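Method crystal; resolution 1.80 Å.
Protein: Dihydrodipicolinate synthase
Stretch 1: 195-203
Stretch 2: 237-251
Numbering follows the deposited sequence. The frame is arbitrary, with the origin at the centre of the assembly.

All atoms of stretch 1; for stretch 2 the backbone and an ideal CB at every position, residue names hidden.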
# COMPACT_ATOMS: atom_id res chain seq x y z
N THR B 195 -2.47 -4.45 17.06
CA THR B 195 -3.55 -3.47 16.98
C THR B 195 -3.74 -2.59 18.22
O THR B 195 -4.79 -1.98 18.41
CB THR B 195 -4.87 -4.16 16.60
OG1 THR B 195 -5.07 -5.32 17.42
CG2 THR B 195 -4.82 -4.60 15.13
N ALA B 196 -2.70 -2.54 19.05
CA ALA B 196 -2.63 -1.71 20.25
C ALA B 196 -3.57 -1.96 21.42
O ALA B 196 -4.26 -2.98 21.50
CB ALA B 196 -2.69 -0.24 19.85
N GLU B 197 -3.58 -1.01 22.35
CA GLU B 197 -4.34 -1.09 23.58
C GLU B 197 -5.82 -1.48 23.54
O GLU B 197 -6.29 -2.16 24.45
CB GLU B 197 -4.17 0.21 24.38
CG GLU B 197 -2.75 0.38 24.93
CD GLU B 197 -1.83 1.18 24.01
OE1 GLU B 197 -2.09 1.24 22.79
OE2 GLU B 197 -0.84 1.74 24.52
N LYS B 198 -6.56 -1.06 22.52
CA LYS B 198 -7.97 -1.43 22.46
C LYS B 198 -8.12 -2.95 22.37
O LYS B 198 -9.04 -3.53 22.95
CB LYS B 198 -8.65 -0.79 21.24
CG LYS B 198 -10.11 -1.23 21.05
CD LYS B 198 -10.79 -0.49 19.91
CE LYS B 198 -12.21 -1.00 19.70
NZ LYS B 198 -12.88 -0.36 18.53
N TRP B 199 -7.19 -3.59 21.67
CA TRP B 199 -7.26 -5.03 21.48
C TRP B 199 -6.35 -5.88 22.36
O TRP B 199 -6.55 -7.09 22.48
CB TRP B 199 -7.01 -5.36 20.01
CG TRP B 199 -8.09 -4.84 19.11
CD1 TRP B 199 -8.15 -3.61 18.52
CD2 TRP B 199 -9.31 -5.51 18.78
NE1 TRP B 199 -9.34 -3.48 17.83
CE2 TRP B 199 -10.07 -4.63 17.98
CE3 TRP B 199 -9.84 -6.77 19.08
CZ2 TRP B 199 -11.33 -4.97 17.48
CZ3 TRP B 199 -11.09 -7.11 18.58
CH2 TRP B 199 -11.82 -6.21 17.79
N ALA B 200 -5.35 -5.25 22.97
CA ALA B 200 -4.39 -5.96 23.81
C ALA B 200 -4.96 -6.90 24.88
O ALA B 200 -4.48 -8.02 25.03
CB ALA B 200 -3.43 -4.95 24.46
N PRO B 201 -5.98 -6.46 25.63
CA PRO B 201 -6.52 -7.37 26.66
C PRO B 201 -7.07 -8.68 26.09
O PRO B 201 -6.87 -9.75 26.66
CB PRO B 201 -7.61 -6.53 27.33
CG PRO B 201 -7.11 -5.11 27.15
CD PRO B 201 -6.60 -5.13 25.73
N PHE B 202 -7.76 -8.57 24.96
CA PHE B 202 -8.34 -9.74 24.31
C PHE B 202 -7.27 -10.65 23.72
O PHE B 202 -7.33 -11.87 23.86
CB PHE B 202 -9.31 -9.26 23.23
CG PHE B 202 -10.34 -8.29 23.76
CD1 PHE B 202 -11.45 -8.74 24.47
CD2 PHE B 202 -10.17 -6.91 23.58
CE1 PHE B 202 -12.38 -7.85 25.00
CE2 PHE B 202 -11.10 -6.00 24.11
CZ PHE B 202 -12.20 -6.47 24.82
N PHE B 203 -6.28 -10.06 23.05
CA PHE B 203 -5.19 -10.84 22.48
C PHE B 203 -4.39 -11.49 23.60
O PHE B 203 -3.96 -12.64 23.48
CB PHE B 203 -4.24 -9.94 21.67
CG PHE B 203 -4.66 -9.72 20.25
CD1 PHE B 203 -5.86 -9.08 19.96
CD2 PHE B 203 -3.84 -10.14 19.20
CE1 PHE B 203 -6.24 -8.85 18.63
CE2 PHE B 203 -4.21 -9.92 17.87
CZ PHE B 203 -5.41 -9.27 17.59
N UNK B 237 -8.01 -4.10 37.09
CA UNK B 237 -7.15 -3.01 36.64
C UNK B 237 -7.09 -2.96 35.11
O UNK B 237 -7.14 -1.89 34.51
CB UNK B 237 -5.74 -3.17 37.22
N UNK B 238 -6.98 -4.13 34.49
CA UNK B 238 -6.92 -4.21 33.03
C UNK B 238 -8.12 -3.51 32.40
O UNK B 238 -7.97 -2.65 31.54
CB UNK B 238 -6.86 -5.67 32.58
N UNK B 239 -9.32 -3.89 32.83
CA UNK B 239 -10.54 -3.32 32.27
C UNK B 239 -10.69 -1.83 32.57
O UNK B 239 -11.23 -1.08 31.76
CB UNK B 239 -11.76 -4.08 32.81
N UNK B 240 -10.21 -1.41 33.73
CA UNK B 240 -10.29 0.00 34.10
C UNK B 240 -9.41 0.82 33.15
O UNK B 240 -9.85 1.83 32.60
CB UNK B 240 -9.86 0.21 35.55
N UNK B 241 -8.18 0.37 32.96
CA UNK B 241 -7.24 1.05 32.07
C UNK B 241 -7.76 0.99 30.64
O UNK B 241 -7.69 1.97 29.89
CB UNK B 241 -5.85 0.42 32.16
N UNK B 242 -8.27 -0.17 30.26
CA UNK B 242 -8.82 -0.37 28.91
C UNK B 242 -9.94 0.64 28.62
O UNK B 242 -9.89 1.34 27.61
CB UNK B 242 -9.35 -1.80 28.76
N UNK B 243 -10.94 0.71 29.49
CA UNK B 243 -12.05 1.64 29.28
C UNK B 243 -11.55 3.07 29.18
O UNK B 243 -12.10 3.89 28.44
CB UNK B 243 -13.07 1.52 30.41
N UNK B 244 -10.49 3.36 29.93
CA UNK B 244 -9.89 4.69 29.95
C UNK B 244 -9.23 5.06 28.62
O UNK B 244 -9.28 6.22 28.20
CB UNK B 244 -8.86 4.77 31.08
N UNK B 245 -8.63 4.08 27.96
CA UNK B 245 -7.92 4.32 26.70
C UNK B 245 -8.73 4.13 25.41
O UNK B 245 -8.43 4.76 24.40
CB UNK B 245 -6.71 3.39 26.64
N UNK B 246 -9.75 3.27 25.44
CA UNK B 246 -10.54 3.00 24.24
C UNK B 246 -11.03 4.20 23.42
O UNK B 246 -10.89 4.22 22.20
CB UNK B 246 -11.77 2.18 24.66
N UNK B 247 -11.62 5.21 24.08
CA UNK B 247 -12.11 6.37 23.32
C UNK B 247 -11.03 7.01 22.44
O UNK B 247 -11.31 7.45 21.33
CB UNK B 247 -12.67 7.42 24.28
N UNK B 248 -9.80 7.06 22.95
CA UNK B 248 -8.69 7.64 22.21
C UNK B 248 -8.39 6.79 20.98
O UNK B 248 -8.19 7.32 19.88
CB UNK B 248 -7.45 7.76 23.10
N UNK B 249 -8.36 5.48 21.17
CA UNK B 249 -8.08 4.57 20.06
C UNK B 249 -9.20 4.61 19.02
O UNK B 249 -8.93 4.51 17.82
CB UNK B 249 -7.89 3.14 20.58
N UNK B 250 -10.44 4.76 19.47
CA UNK B 250 -11.55 4.83 18.52
C UNK B 250 -11.49 6.12 17.71
O UNK B 250 -11.83 6.13 16.53
CB UNK B 250 -12.89 4.73 19.25
N UNK B 251 -11.04 7.20 18.34
CA UNK B 251 -10.93 8.48 17.64
C UNK B 251 -9.84 8.38 16.57
O UNK B 251 -9.98 8.92 15.47
CB UNK B 251 -10.62 9.61 18.62

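Position 237 opens this helical segment with its CB beyond the reach of stretch 1, so the contact sets no demand; it is A237. At 238 the CA-to-CB bond points toward stretch 1, and the ideal CB lies 5.4 Å from P201 CB. A medium-sized apolar group would close that gap, and several would do. V238 does so, CG1 reaching 3.8 Å from P201 CB.

Position 239 points sideways, with nothing of stretch 1 within 5.5 Å of its CB. Many residues would be tolerated, but only a long one could reach the apolar surface of P201 and F202. W239 does: its CH2 lies 3.7 Å from F202 CE1, the rings meeting obliquely with planes at 57°.

Positions 240 and 241 are out of reach; they hold R240 and I241.

Position 242 has its CB pointing sideways, 4.3 Å from P201 CG, while the carbonyl oxygens of E197 and K198 and the ring of F202 lie farther on. A long side chain with a donor would suit, and a flat, largely apolar one would also use the proline and phenylalanine. In W242, chi1 near 180° (t) carries the indole to the loop, where NE1 donates to K198 O at 2.8 Å. CD1 packs 3.7 Å from P201 CG, and the edge of F202 is directed toward the indole face in an offset arrangement.

Positions 243 and 244, again out of reach, are E243 and D244. At 245 the CB points toward E197 CB, 4.7 Å away, so an aliphatic group fits beside that methylene; I245 places CG2 4.0 Å from E197 CB.

Position 246 points sideways, its ideal CB 5.2 Å from K198 CG, and small or medium residues would fit; V246 is found. The backbone N of 247 has no bond to the preceding turn, which makes proline acceptable there, and P247 is the residue. Position 248, out of reach, is F248.

At 249 the CB points toward stretch 1, 4.1 Å from K198 CB. T195 O and K198 N suggest a polar chain that could work through water. E249 OE1 accepts from water 1 at 2.7 Å, and the same water bonds to both backbone atoms. E249 OE2 and E197 OE1, like charges 4.5 Å apart, both accept from water 2.

Position 250 has its CB 5.1 Å from K198 NZ, inviting an acid. D250 answers with a salt bridge, OD1 to K198 NZ at 2.8 Å. Position 251, out of reach, is L251.

Stretch 2 (237-251) AVWRIWEDIVPFEDL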
# COMPACT_ATOMS: atom_id res chain seq x y z
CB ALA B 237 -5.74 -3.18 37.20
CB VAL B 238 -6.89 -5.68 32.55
CG1 VAL B 238 -7.12 -5.75 31.04
CG2 VAL B 238 -5.55 -6.30 32.91
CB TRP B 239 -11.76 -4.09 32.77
CG TRP B 239 -11.75 -5.51 32.29
CD1 TRP B 239 -11.74 -6.64 33.05
CD2 TRP B 239 -11.72 -5.94 30.92
NE1 TRP B 239 -11.69 -7.75 32.24
CE2 TRP B 239 -11.68 -7.36 30.93
CE3 TRP B 239 -11.73 -5.28 29.69
CZ2 TRP B 239 -11.64 -8.11 29.75
CZ3 TRP B 239 -11.69 -6.03 28.52
CH2 TRP B 239 -11.64 -7.44 28.56
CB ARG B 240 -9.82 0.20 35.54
CG ARG B 240 -9.87 1.65 36.02
CD ARG B 240 -8.51 2.08 36.53
NE ARG B 240 -7.99 1.15 37.53
CZ ARG B 240 -6.70 1.00 37.81
NH1 ARG B 240 -5.80 1.73 37.17
NH2 ARG B 240 -6.31 0.13 38.74
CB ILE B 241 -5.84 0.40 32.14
CG1 ILE B 241 -5.35 0.38 33.59
CG2 ILE B 241 -4.86 1.16 31.26
CD1 ILE B 241 -4.09 -0.45 33.80
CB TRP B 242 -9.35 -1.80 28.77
CG TRP B 242 -9.96 -2.08 27.44
CD1 TRP B 242 -9.31 -2.28 26.25
CD2 TRP B 242 -11.36 -2.20 27.15
NE1 TRP B 242 -10.22 -2.53 25.24
CE2 TRP B 242 -11.48 -2.48 25.77
CE3 TRP B 242 -12.52 -2.10 27.92
CZ2 TRP B 242 -12.72 -2.66 25.15
CZ3 TRP B 242 -13.76 -2.28 27.30
CH2 TRP B 242 -13.85 -2.56 25.93
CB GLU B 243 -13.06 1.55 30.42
CG GLU B 243 -13.85 0.26 30.49
CD GLU B 243 -15.03 0.35 31.42
OE1 GLU B 243 -16.00 1.06 31.08
OE2 GLU B 243 -14.99 -0.27 32.50
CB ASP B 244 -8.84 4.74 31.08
CG ASP B 244 -8.28 6.13 31.30
OD1 ASP B 244 -9.06 7.05 31.63
OD2 ASP B 244 -7.05 6.31 31.16
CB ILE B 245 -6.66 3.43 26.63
CG1 ILE B 245 -5.73 3.75 27.80
CG2 ILE B 245 -5.92 3.66 25.32
CD1 ILE B 245 -4.57 2.77 27.96
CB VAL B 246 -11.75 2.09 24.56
CG1 VAL B 246 -12.63 1.94 23.32
CG2 VAL B 246 -11.26 0.72 25.00
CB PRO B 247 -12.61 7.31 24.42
CG PRO B 247 -13.08 6.35 25.48
CD PRO B 247 -11.97 5.33 25.51
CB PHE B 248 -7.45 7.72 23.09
CG PHE B 248 -6.27 8.40 22.44
CD1 PHE B 248 -6.30 9.77 22.18
CD2 PHE B 248 -5.14 7.68 22.09
CE1 PHE B 248 -5.21 10.41 21.58
CE2 PHE B 248 -4.05 8.30 21.48
CZ PHE B 248 -4.08 9.67 21.23
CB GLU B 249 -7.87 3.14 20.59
CG GLU B 249 -6.57 2.99 21.38
CD GLU B 249 -5.33 3.27 20.52
OE1 GLU B 249 -5.06 2.48 19.59
OE2 GLU B 249 -4.64 4.28 20.76
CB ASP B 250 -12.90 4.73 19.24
CG ASP B 250 -13.18 3.33 19.74
OD1 ASP B 250 -12.64 2.37 19.16
OD2 ASP B 250 -13.96 3.19 20.71
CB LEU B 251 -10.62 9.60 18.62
CG LEU B 251 -10.60 11.02 18.05
CD1 LEU B 251 -11.87 11.30 17.26
CD2 LEU B 251 -10.47 12.01 19.21
O HOH W 1 -6.04 -0.01 19.70
O HOH W 2 -1.78 3.15 21.05
O HOH W 3 -14.78 0.67 20.94
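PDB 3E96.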